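Local coordinates for protein peptide chain release factor subunit 1 (Methanosarcina mazei, PDB 3IR9) that probably directs the termination of translation at the three stop codons as a class 1 release factor, of which this chain is the C-terminal domain, at residues R76-Y86 with C106-D117; V65-R73 with V139-M150. All coordinates share one frame; numbering follows the deposited sequence.

Interaction 1 (R76-Y86 with C106-D117). With ZN (zinc ion), chain C.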
loop_
_atom_site.group_PDB
_atom_site.type_symbol
_atom_site.label_atom_id
_atom_site.label_comp_id
_atom_site.label_asym_id
_atom_site.label_seq_id
_atom_site.Cartn_x
_atom_site.Cartn_y
_atom_site.Cartn_z
ATOM N N ARG A 76 -9.383 6.114 -21.372
ATOM C CA ARG A 76 -10.178 6.227 -22.584
ATOM C C ARG A 76 -10.188 7.674 -23.069
ATOM O O ARG A 76 -10.634 8.581 -22.368
ATOM C CB ARG A 76 -11.606 5.736 -22.335
ATOM C CG ARG A 76 -12.509 5.753 -23.559
ATOM C CD ARG A 76 -11.943 4.884 -24.671
ATOM N NE ARG A 76 -12.962 4.566 -25.662
ATOM C CZ ARG A 76 -12.811 3.682 -26.638
ATOM N NH1 ARG A 76 -11.672 3.014 -26.776
ATOM N NH2 ARG A 76 -13.809 3.466 -27.477
ATOM N N VAL A 77 -9.694 7.886 -24.279
ATOM C CA VAL A 77 -9.574 9.231 -24.817
ATOM C C VAL A 77 -10.654 9.526 -25.854
ATOM O O VAL A 77 -10.759 8.851 -26.878
ATOM C CB VAL A 77 -8.188 9.448 -25.456
ATOM C CG1 VAL A 77 -7.990 10.914 -25.793
ATOM C CG2 VAL A 77 -7.088 8.944 -24.526
ATOM N N THR A 78 -11.465 10.541 -25.588
ATOM C CA THR A 78 -12.409 11.009 -26.590
ATOM C C THR A 78 -11.826 12.220 -27.305
ATOM O O THR A 78 -11.193 13.081 -26.689
ATOM C CB THR A 78 -13.778 11.378 -25.982
ATOM O OG1 THR A 78 -14.365 10.225 -25.366
ATOM C CG2 THR A 78 -14.713 11.907 -27.057
ATOM N N THR A 79 -12.031 12.272 -28.614
ATOM C CA THR A 79 -11.624 13.423 -29.401
ATOM C C THR A 79 -12.780 13.838 -30.323
ATOM O O THR A 79 -13.584 13.002 -30.740
ATOM C CB THR A 79 -10.330 13.129 -30.207
ATOM O OG1 THR A 79 -10.632 12.298 -31.333
ATOM C CG2 THR A 79 -9.298 12.419 -29.333
ATOM N N LYS A 80 -12.878 15.128 -30.621
ATOM C CA LYS A 80 -13.947 15.622 -31.481
ATOM C C LYS A 80 -13.483 16.774 -32.379
ATOM O O LYS A 80 -12.687 17.620 -31.970
ATOM C CB LYS A 80 -15.152 16.054 -30.643
ATOM C CG LYS A 80 -15.667 14.985 -29.695
ATOM C CD LYS A 80 -16.838 15.513 -28.896
ATOM C CE LYS A 80 -17.130 14.629 -27.703
ATOM N NZ LYS A 80 -18.071 15.294 -26.760
ATOM N N CYS A 81 -13.984 16.800 -33.609
ATOM C CA CYS A 81 -13.590 17.833 -34.553
ATOM C C CYS A 81 -14.231 19.168 -34.200
ATOM O O CYS A 81 -15.398 19.241 -33.814
ATOM C CB CYS A 81 -13.938 17.434 -35.987
ATOM S SG CYS A 81 -13.365 18.624 -37.196
ATOM N N SER A 82 -13.445 20.223 -34.350
ATOM C CA SER A 82 -13.848 21.558 -33.936
ATOM C C SER A 82 -14.862 22.219 -34.872
ATOM O O SER A 82 -15.389 23.286 -34.558
ATOM C CB SER A 82 -12.610 22.443 -33.791
ATOM O OG SER A 82 -11.737 22.280 -34.893
ATOM N N VAL A 83 -15.132 21.598 -36.018
ATOM C CA VAL A 83 -16.116 22.147 -36.953
ATOM C C VAL A 83 -17.176 21.131 -37.396
ATOM O O VAL A 83 -18.374 21.356 -37.213
ATOM C CB VAL A 83 -15.452 22.827 -38.181
ATOM C CG1 VAL A 83 -14.239 23.635 -37.751
ATOM C CG2 VAL A 83 -15.061 21.810 -39.233
ATOM N N CYS A 84 -16.744 20.015 -37.972
ATOM C CA CYS A 84 -17.697 19.026 -38.453
ATOM C C CYS A 84 -18.018 18.019 -37.347
ATOM O O CYS A 84 -17.525 18.135 -36.220
ATOM C CB CYS A 84 -17.215 18.357 -39.759
ATOM S SG CYS A 84 -16.262 16.821 -39.630
ATOM N N GLY A 85 -18.868 17.052 -37.662
ATOM C CA GLY A 85 -19.343 16.113 -36.667
ATOM C C GLY A 85 -18.426 14.935 -36.418
ATOM O O GLY A 85 -18.836 13.946 -35.811
ATOM N N TYR A 86 -17.182 15.027 -36.872
ATOM C CA TYR A 86 -16.250 13.922 -36.669
ATOM C C TYR A 86 -15.918 13.713 -35.188
ATOM O O TYR A 86 -15.762 14.677 -34.435
ATOM C CB TYR A 86 -14.958 14.117 -37.477
ATOM C CG TYR A 86 -13.978 12.978 -37.277
ATOM C CD1 TYR A 86 -14.171 11.753 -37.906
ATOM C CD2 TYR A 86 -12.881 13.114 -36.437
ATOM C CE1 TYR A 86 -13.295 10.697 -37.711
ATOM C CE2 TYR A 86 -11.992 12.061 -36.239
ATOM C CZ TYR A 86 -12.205 10.855 -36.881
ATOM O OH TYR A 86 -11.328 9.803 -36.701
ATOM N N CYS A 106 -8.546 16.695 -38.702
ATOM C CA CYS A 106 -9.748 15.941 -39.052
ATOM C C CYS A 106 -9.601 15.216 -40.387
ATOM O O CYS A 106 -9.406 15.847 -41.420
ATOM C CB CYS A 106 -10.967 16.872 -39.093
ATOM S SG CYS A 106 -12.573 16.023 -39.123
ATOM N N PRO A 107 -9.707 13.883 -40.369
ATOM C CA PRO A 107 -9.562 13.104 -41.599
ATOM C C PRO A 107 -10.783 13.308 -42.489
ATOM O O PRO A 107 -10.842 12.771 -43.592
ATOM C CB PRO A 107 -9.480 11.661 -41.087
ATOM C CG PRO A 107 -9.188 11.786 -39.608
ATOM C CD PRO A 107 -9.899 13.020 -39.195
ATOM N N LYS A 108 -11.737 14.100 -42.008
ATOM C CA LYS A 108 -12.955 14.390 -42.757
ATOM C C LYS A 108 -12.928 15.769 -43.418
ATOM O O LYS A 108 -13.203 15.890 -44.609
ATOM C CB LYS A 108 -14.182 14.268 -41.851
ATOM C CG LYS A 108 -14.595 12.839 -41.585
ATOM C CD LYS A 108 -15.093 12.191 -42.865
ATOM C CE LYS A 108 -15.205 10.682 -42.723
ATOM N NZ LYS A 108 -15.345 10.031 -44.055
ATOM N N CYS A 109 -12.595 16.801 -42.646
ATOM C CA CYS A 109 -12.634 18.176 -43.149
ATOM C C CYS A 109 -11.297 18.895 -43.001
ATOM O O CYS A 109 -11.142 20.047 -43.417
ATOM C CB CYS A 109 -13.718 18.972 -42.430
ATOM S SG CYS A 109 -13.198 19.622 -40.839
ATOM N N GLY A 110 -10.333 18.213 -42.398
ATOM C CA GLY A 110 -9.003 18.766 -42.250
ATOM C C GLY A 110 -8.839 19.805 -41.157
ATOM O O GLY A 110 -7.773 20.401 -41.036
ATOM N N SER A 111 -9.881 20.028 -40.361
ATOM C CA SER A 111 -9.792 20.961 -39.241
ATOM C C SER A 111 -9.080 20.322 -38.052
ATOM O O SER A 111 -8.950 19.099 -37.983
ATOM C CB SER A 111 -11.183 21.422 -38.810
ATOM O OG SER A 111 -11.813 22.149 -39.843
ATOM N N SER A 112 -8.626 21.152 -37.116
ATOM C CA SER A 112 -7.939 20.650 -35.929
ATOM C C SER A 112 -8.904 19.905 -35.012
ATOM O O SER A 112 -9.945 20.434 -34.620
ATOM C CB SER A 112 -7.256 21.790 -35.163
ATOM O OG SER A 112 -6.423 21.294 -34.125
ATOM N N LEU A 113 -8.557 18.664 -34.693
ATOM C CA LEU A 113 -9.257 17.921 -33.662
ATOM C C LEU A 113 -8.812 18.440 -32.297
ATOM O O LEU A 113 -7.816 19.162 -32.187
ATOM C CB LEU A 113 -8.953 16.424 -33.785
ATOM C CG LEU A 113 -9.289 15.781 -35.131
ATOM C CD1 LEU A 113 -8.704 14.383 -35.213
ATOM C CD2 LEU A 113 -10.792 15.748 -35.359
ATOM N N GLU A 114 -9.552 18.076 -31.258
ATOM C CA GLU A 114 -9.208 18.472 -29.901
ATOM C C GLU A 114 -9.733 17.417 -28.933
ATOM O O GLU A 114 -10.859 16.951 -29.081
ATOM C CB GLU A 114 -9.822 19.837 -29.580
ATOM C CG GLU A 114 -9.515 20.932 -30.601
ATOM C CD GLU A 114 -10.494 22.090 -30.518
ATOM O OE1 GLU A 114 -11.171 22.222 -29.473
ATOM O OE2 GLU A 114 -10.594 22.865 -31.495
ATOM N N VAL A 115 -8.925 17.031 -27.951
ATOM C CA VAL A 115 -9.367 16.036 -26.979
ATOM C C VAL A 115 -10.365 16.676 -26.024
ATOM O O VAL A 115 -10.082 17.718 -25.427
ATOM C CB VAL A 115 -8.195 15.436 -26.193
ATOM C CG1 VAL A 115 -8.673 14.286 -25.339
ATOM C CG2 VAL A 115 -7.126 14.955 -27.141
ATOM N N THR A 116 -11.536 16.057 -25.893
ATOM C CA THR A 116 -12.621 16.643 -25.109
ATOM C C THR A 116 -12.753 16.049 -23.701
ATOM O O THR A 116 -13.325 16.674 -22.806
ATOM C CB THR A 116 -13.970 16.587 -25.858
ATOM O OG1 THR A 116 -14.236 15.247 -26.282
ATOM C CG2 THR A 116 -13.943 17.513 -27.072
ATOM N N ASP A 117 -12.217 14.847 -23.507
ATOM C CA ASP A 117 -12.187 14.236 -22.181
ATOM C C ASP A 117 -11.243 13.046 -22.150
ATOM O O ASP A 117 -11.125 12.303 -23.125
ATOM C CB ASP A 117 -13.589 13.796 -21.732
ATOM C CG ASP A 117 -13.556 12.909 -20.492
ATOM O OD1 ASP A 117 -13.116 13.388 -19.424
ATOM O OD2 ASP A 117 -13.971 11.731 -20.586
HETATM ZN ZN ZN C . -13.888 17.930 -39.432
HETATM O O HOH W 1 -13.087 9.692 -23.232
#
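A zinc-ribbon-like site closes the tip of a three-stranded antiparallel sheet, where Cys-81 and Cys-84 of one CxxC knuckle and Cys-106 and Cys-109 of the other grip one zinc ion. The Cys-106 SG lies 2.3 Å from zinc and the Cys-84 SG 2.6 Å. Weak N-H...S bonds, such as that from Cys-109 N to Cys-106 SG, curl each knuckle around its sulfurs and would probably offset part of the negative charge on the thiolates. Tyr-86 carries the apolar flank: with CG anti to the backbone N (chi1 -180°), its ring reaches across to 106-117. Pro-107 CD sits over one ring face, 4.0 Å from the Tyr-86 centroid, a CH-pi contact suited to a flat ring on a rigid proline, while Leu-113 CD2 meets the ring edge 3.5 Å from Tyr-86 CD2. Were the ring cut back to an alanine here, Pro-107 and Leu-113 would probably lose their shared partner and a gap would open beside the Cys-106 sulfur. Behind the site, strands 76-81 and 113-117 pair antiparallel, as where Lys-80 N donates to Glu-114 O at 3.1 Å; a beta bulge shifts the register between Thr-78 and Thr-79. Past the bulge, Val-77 CG1 meets Val-115 CG1 at a tight 3.5 Å. Nearer the metal, the small hydroxyl side chain of Ser-82 donates through OG to Ser-112 O, 2.6 Å away and in the carbonyl plane.

Interaction 2 (V65-R73 with V139-M150)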
loop_
_atom_site.group_PDB
_atom_site.type_symbol
_atom_site.label_atom_id
_atom_site.label_comp_id
_atom_site.label_asym_id
_atom_site.label_seq_id
_atom_site.Cartn_x
_atom_site.Cartn_y
_atom_site.Cartn_z
ATOM N N VAL A 65 -22.636 -8.989 -13.768
ATOM C CA VAL A 65 -21.448 -8.788 -12.934
ATOM C C VAL A 65 -20.247 -8.307 -13.758
ATOM O O VAL A 65 -19.900 -8.914 -14.771
ATOM C CB VAL A 65 -21.031 -10.086 -12.211
ATOM C CG1 VAL A 65 -19.810 -9.835 -11.347
ATOM C CG2 VAL A 65 -22.173 -10.634 -11.372
ATOM N N LEU A 66 -19.615 -7.222 -13.314
ATOM C CA LEU A 66 -18.455 -6.659 -14.008
ATOM C C LEU A 66 -17.154 -6.913 -13.248
ATOM O O LEU A 66 -17.066 -6.643 -12.052
ATOM C CB LEU A 66 -18.643 -5.157 -14.223
ATOM C CG LEU A 66 -17.474 -4.367 -14.814
ATOM C CD1 LEU A 66 -17.127 -4.837 -16.232
ATOM C CD2 LEU A 66 -17.796 -2.878 -14.787
ATOM N N LEU A 67 -16.144 -7.426 -13.946
ATOM C CA LEU A 67 -14.857 -7.723 -13.318
ATOM C C LEU A 67 -13.702 -6.885 -13.885
ATOM O O LEU A 67 -13.447 -6.887 -15.088
ATOM C CB LEU A 67 -14.536 -9.220 -13.411
ATOM C CG LEU A 67 -15.555 -10.165 -12.762
ATOM C CD1 LEU A 67 -16.536 -10.703 -13.793
ATOM C CD2 LEU A 67 -14.859 -11.318 -12.063
ATOM N N LEU A 68 -13.012 -6.171 -12.997
ATOM C CA LEU A 68 -11.886 -5.308 -13.360
ATOM C C LEU A 68 -10.665 -5.634 -12.486
ATOM O O LEU A 68 -10.787 -5.747 -11.267
ATOM C CB LEU A 68 -12.277 -3.831 -13.195
ATOM C CG LEU A 68 -13.655 -3.380 -13.708
ATOM C CD1 LEU A 68 -13.910 -1.906 -13.430
ATOM C CD2 LEU A 68 -13.810 -3.667 -15.196
ATOM N N SER A 69 -9.494 -5.797 -13.098
ATOM C CA SER A 69 -8.281 -6.070 -12.323
ATOM C C SER A 69 -7.831 -4.820 -11.577
ATOM O O SER A 69 -8.084 -3.699 -12.012
ATOM C CB SER A 69 -7.143 -6.588 -13.211
ATOM O OG SER A 69 -6.061 -7.074 -12.431
ATOM N N GLU A 70 -7.158 -5.024 -10.452
ATOM C CA GLU A 70 -6.648 -3.921 -9.651
ATOM C C GLU A 70 -5.405 -3.338 -10.329
ATOM O O GLU A 70 -4.722 -2.481 -9.770
ATOM C CB GLU A 70 -6.318 -4.427 -8.243
ATOM C CG GLU A 70 -6.288 -3.377 -7.140
ATOM C CD GLU A 70 -6.129 -4.002 -5.758
ATOM O OE1 GLU A 70 -7.026 -4.764 -5.341
ATOM O OE2 GLU A 70 -5.107 -3.738 -5.090
ATOM N N ASP A 71 -5.128 -3.801 -11.546
ATOM C CA ASP A 71 -3.914 -3.410 -12.255
ATOM C C ASP A 71 -4.141 -2.656 -13.560
ATOM O O ASP A 71 -3.182 -2.295 -14.245
ATOM C CB ASP A 71 -3.069 -4.647 -12.535
ATOM C CG ASP A 71 -2.404 -5.178 -11.295
ATOM O OD1 ASP A 71 -2.694 -4.649 -10.200
ATOM O OD2 ASP A 71 -1.588 -6.114 -11.419
ATOM N N LEU A 72 -5.405 -2.433 -13.901
ATOM C CA LEU A 72 -5.761 -1.747 -15.137
ATOM C C LEU A 72 -5.110 -0.381 -15.232
ATOM O O LEU A 72 -5.528 0.565 -14.558
ATOM C CB LEU A 72 -7.270 -1.563 -15.229
ATOM C CG LEU A 72 -8.127 -2.820 -15.238
ATOM C CD1 LEU A 72 -9.577 -2.415 -15.083
ATOM C CD2 LEU A 72 -7.906 -3.610 -16.519
ATOM N N ARG A 73 -4.099 -0.272 -16.081
ATOM C CA ARG A 73 -3.431 1.000 -16.289
ATOM C C ARG A 73 -3.711 1.513 -17.698
ATOM O O ARG A 73 -2.908 1.309 -18.604
ATOM C CB ARG A 73 -1.927 0.853 -16.040
ATOM C CG ARG A 73 -1.585 0.400 -14.624
ATOM C CD ARG A 73 -2.374 1.214 -13.597
ATOM N NE ARG A 73 -1.810 1.174 -12.246
ATOM C CZ ARG A 73 -2.435 0.687 -11.174
ATOM N NH1 ARG A 73 -3.658 0.183 -11.274
ATOM N NH2 ARG A 73 -1.835 0.709 -9.993
ATOM N N VAL A 139 -10.577 -6.854 -8.574
ATOM C CA VAL A 139 -9.761 -8.040 -8.373
ATOM C C VAL A 139 -8.276 -7.710 -8.253
ATOM O O VAL A 139 -7.613 -7.423 -9.249
ATOM C CB VAL A 139 -9.971 -9.071 -9.499
ATOM C CG1 VAL A 139 -9.045 -10.238 -9.306
ATOM C CG2 VAL A 139 -11.412 -9.550 -9.528
ATOM N N SER A 140 -7.761 -7.759 -7.028
ATOM C CA SER A 140 -6.346 -7.516 -6.791
ATOM C C SER A 140 -5.537 -8.509 -7.600
ATOM O O SER A 140 -5.988 -9.619 -7.878
ATOM C CB SER A 140 -5.999 -7.665 -5.312
ATOM O OG SER A 140 -5.773 -9.026 -4.992
ATOM N N THR A 141 -4.337 -8.094 -7.976
ATOM C CA THR A 141 -3.445 -8.919 -8.765
ATOM C C THR A 141 -2.606 -9.806 -7.856
ATOM O O THR A 141 -1.375 -9.789 -7.914
ATOM C CB THR A 141 -2.500 -8.037 -9.574
ATOM O OG1 THR A 141 -1.580 -8.856 -10.304
ATOM C CG2 THR A 141 -1.724 -7.105 -8.633
ATOM N N ASP A 142 -3.271 -10.579 -7.005
ATOM C CA ASP A 142 -2.556 -11.411 -6.045
ATOM C C ASP A 142 -2.807 -12.903 -6.277
ATOM O O ASP A 142 -1.942 -13.605 -6.803
ATOM C CB ASP A 142 -2.908 -11.007 -4.612
ATOM C CG ASP A 142 -2.618 -9.537 -4.329
ATOM O OD1 ASP A 142 -2.057 -8.850 -5.209
ATOM O OD2 ASP A 142 -2.951 -9.064 -3.221
ATOM N N PHE A 143 -3.986 -13.384 -5.887
ATOM C CA PHE A 143 -4.333 -14.788 -6.110
ATOM C C PHE A 143 -4.361 -15.094 -7.602
ATOM O O PHE A 143 -4.628 -14.211 -8.417
ATOM C CB PHE A 143 -5.668 -15.147 -5.451
ATOM C CG PHE A 143 -6.827 -14.321 -5.926
ATOM C CD1 PHE A 143 -6.909 -12.971 -5.617
ATOM C CD2 PHE A 143 -7.847 -14.896 -6.664
ATOM C CE1 PHE A 143 -7.978 -12.208 -6.051
ATOM C CE2 PHE A 143 -8.919 -14.141 -7.097
ATOM C CZ PHE A 143 -8.984 -12.797 -6.790
ATOM N N ASP A 144 -4.070 -16.339 -7.962
ATOM C CA ASP A 144 -3.871 -16.668 -9.367
ATOM C C ASP A 144 -5.057 -16.174 -10.177
ATOM O O ASP A 144 -4.893 -15.508 -11.195
ATOM C CB ASP A 144 -3.670 -18.176 -9.561
ATOM C CG ASP A 144 -2.881 -18.503 -10.820
ATOM O OD1 ASP A 144 -2.006 -17.696 -11.201
ATOM O OD2 ASP A 144 -3.130 -19.569 -11.426
ATOM N N GLU A 145 -6.254 -16.495 -9.703
ATOM C CA GLU A 145 -7.481 -16.093 -10.366
ATOM C C GLU A 145 -7.404 -14.622 -10.746
ATOM O O GLU A 145 -7.563 -14.260 -11.911
ATOM C CB GLU A 145 -8.677 -16.347 -9.447
ATOM C CG GLU A 145 -8.772 -17.775 -8.896
ATOM C CD GLU A 145 -7.755 -18.077 -7.799
ATOM O OE1 GLU A 145 -6.574 -18.340 -8.111
ATOM O OE2 GLU A 145 -8.143 -18.071 -6.614
ATOM N N GLY A 146 -7.141 -13.779 -9.752
ATOM C CA GLY A 146 -7.022 -12.348 -9.965
ATOM C C GLY A 146 -5.805 -11.965 -10.782
ATOM O O GLY A 146 -5.695 -10.846 -11.300
ATOM N N SER A 147 -4.881 -12.909 -10.891
ATOM C CA SER A 147 -3.703 -12.721 -11.717
ATOM C C SER A 147 -4.045 -13.025 -13.174
ATOM O O SER A 147 -3.820 -12.200 -14.058
ATOM C CB SER A 147 -2.559 -13.605 -11.226
ATOM O OG SER A 147 -1.318 -12.948 -11.397
ATOM N N GLN A 148 -4.608 -14.203 -13.417
ATOM C CA GLN A 148 -5.042 -14.569 -14.760
ATOM C C GLN A 148 -6.019 -13.541 -15.317
ATOM O O GLN A 148 -5.974 -13.211 -16.500
ATOM C CB GLN A 148 -5.670 -15.964 -14.768
ATOM C CG GLN A 148 -4.686 -17.072 -14.412
ATOM C CD GLN A 148 -5.043 -18.407 -15.044
ATOM O OE1 GLN A 148 -6.216 -18.768 -15.139
ATOM N NE2 GLN A 148 -4.026 -19.147 -15.480
ATOM N N LEU A 149 -6.896 -13.031 -14.458
ATOM C CA LEU A 149 -7.844 -12.003 -14.868
ATOM C C LEU A 149 -7.148 -10.927 -15.699
ATOM O O LEU A 149 -7.614 -10.575 -16.784
ATOM C CB LEU A 149 -8.527 -11.362 -13.657
ATOM C CG LEU A 149 -9.694 -10.429 -13.998
ATOM C CD1 LEU A 149 -10.900 -11.228 -14.489
ATOM C CD2 LEU A 149 -10.074 -9.561 -12.813
HETATM N N MSE A 150 -6.029 -10.415 -15.189
HETATM C CA MSE A 150 -5.277 -9.377 -15.890
HETATM C C MSE A 150 -4.390 -9.965 -16.990
HETATM O O MSE A 150 -4.230 -9.368 -18.059
HETATM C CB MSE A 150 -4.450 -8.533 -14.907
HETATM C CG MSE A 150 -3.622 -7.426 -15.570
HETATM SE SE MSE A 150 -4.636 -5.857 -16.190
HETATM C CE MSE A 150 -3.319 -5.073 -17.406
#
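Ser-69 and Val-139 pair as neighbours in parallel strands, and around them the contact is close. Val-139 N donates to Leu-68 O at 2.9 Å, and Glu-70 N returns a bond to Val-139 O at 2.7 Å. Helix 144-150 crosses strand 66-69 at 88°, and Leu-149 brings its CD2 within 3.8 Å of Ser-69 N; its other methyl, CD1, faces Leu-67 CB. A branched aliphatic residue suits this buried layer, whereas a small serine at 69 lets the helix approach: Met-150 CB comes to 3.3 Å from Ser-69 OG. Selenomethionine Met-150, with CG anti to its backbone N (chi1 180°) and a bend at chi2, carries its selenium to 4.0 Å from Leu-72 CD2, a looser touch where the packing gives out. On the solvent side, beyond the strand end, the chain makes a type I turn from Ser-69 to Leu-72, and the acidic side chains suit this more solvent-open side. The extended Glu-70 chain lies alongside Ser-140, whereas the modelled placement of the Asp-71 carboxylate against Thr-141 is too close to be relied on. A helix laid at about a right angle over the face of a mixed sheet, near the C-terminal end of strand 66-69, fits the alpha/beta layering of this eRF1 domain 3.

Overall arrangement
Interactions 1 and 2 belong to the same eRF1 domain 3 but to different parts of it, their centres 34 Å apart. The centre of interaction 2 is about 10 Å from the centre of the chain, where the four-stranded mixed sheet meets its helices; that of interaction 1 is about 26 Å from it, on the zinc-bearing three-stranded sheet. Their segments adjoin in sequence without touching otherwise: the chain leaves strand 63-69, passes the turn at its end, enters strand 75-81, turns back in 87-92 and returns through 113-120; helix 121-131 then leads to strand 135-139. The zinc-bearing excursion is therefore an insertion between strand 63-69 and that helix, with the metal at its far tip.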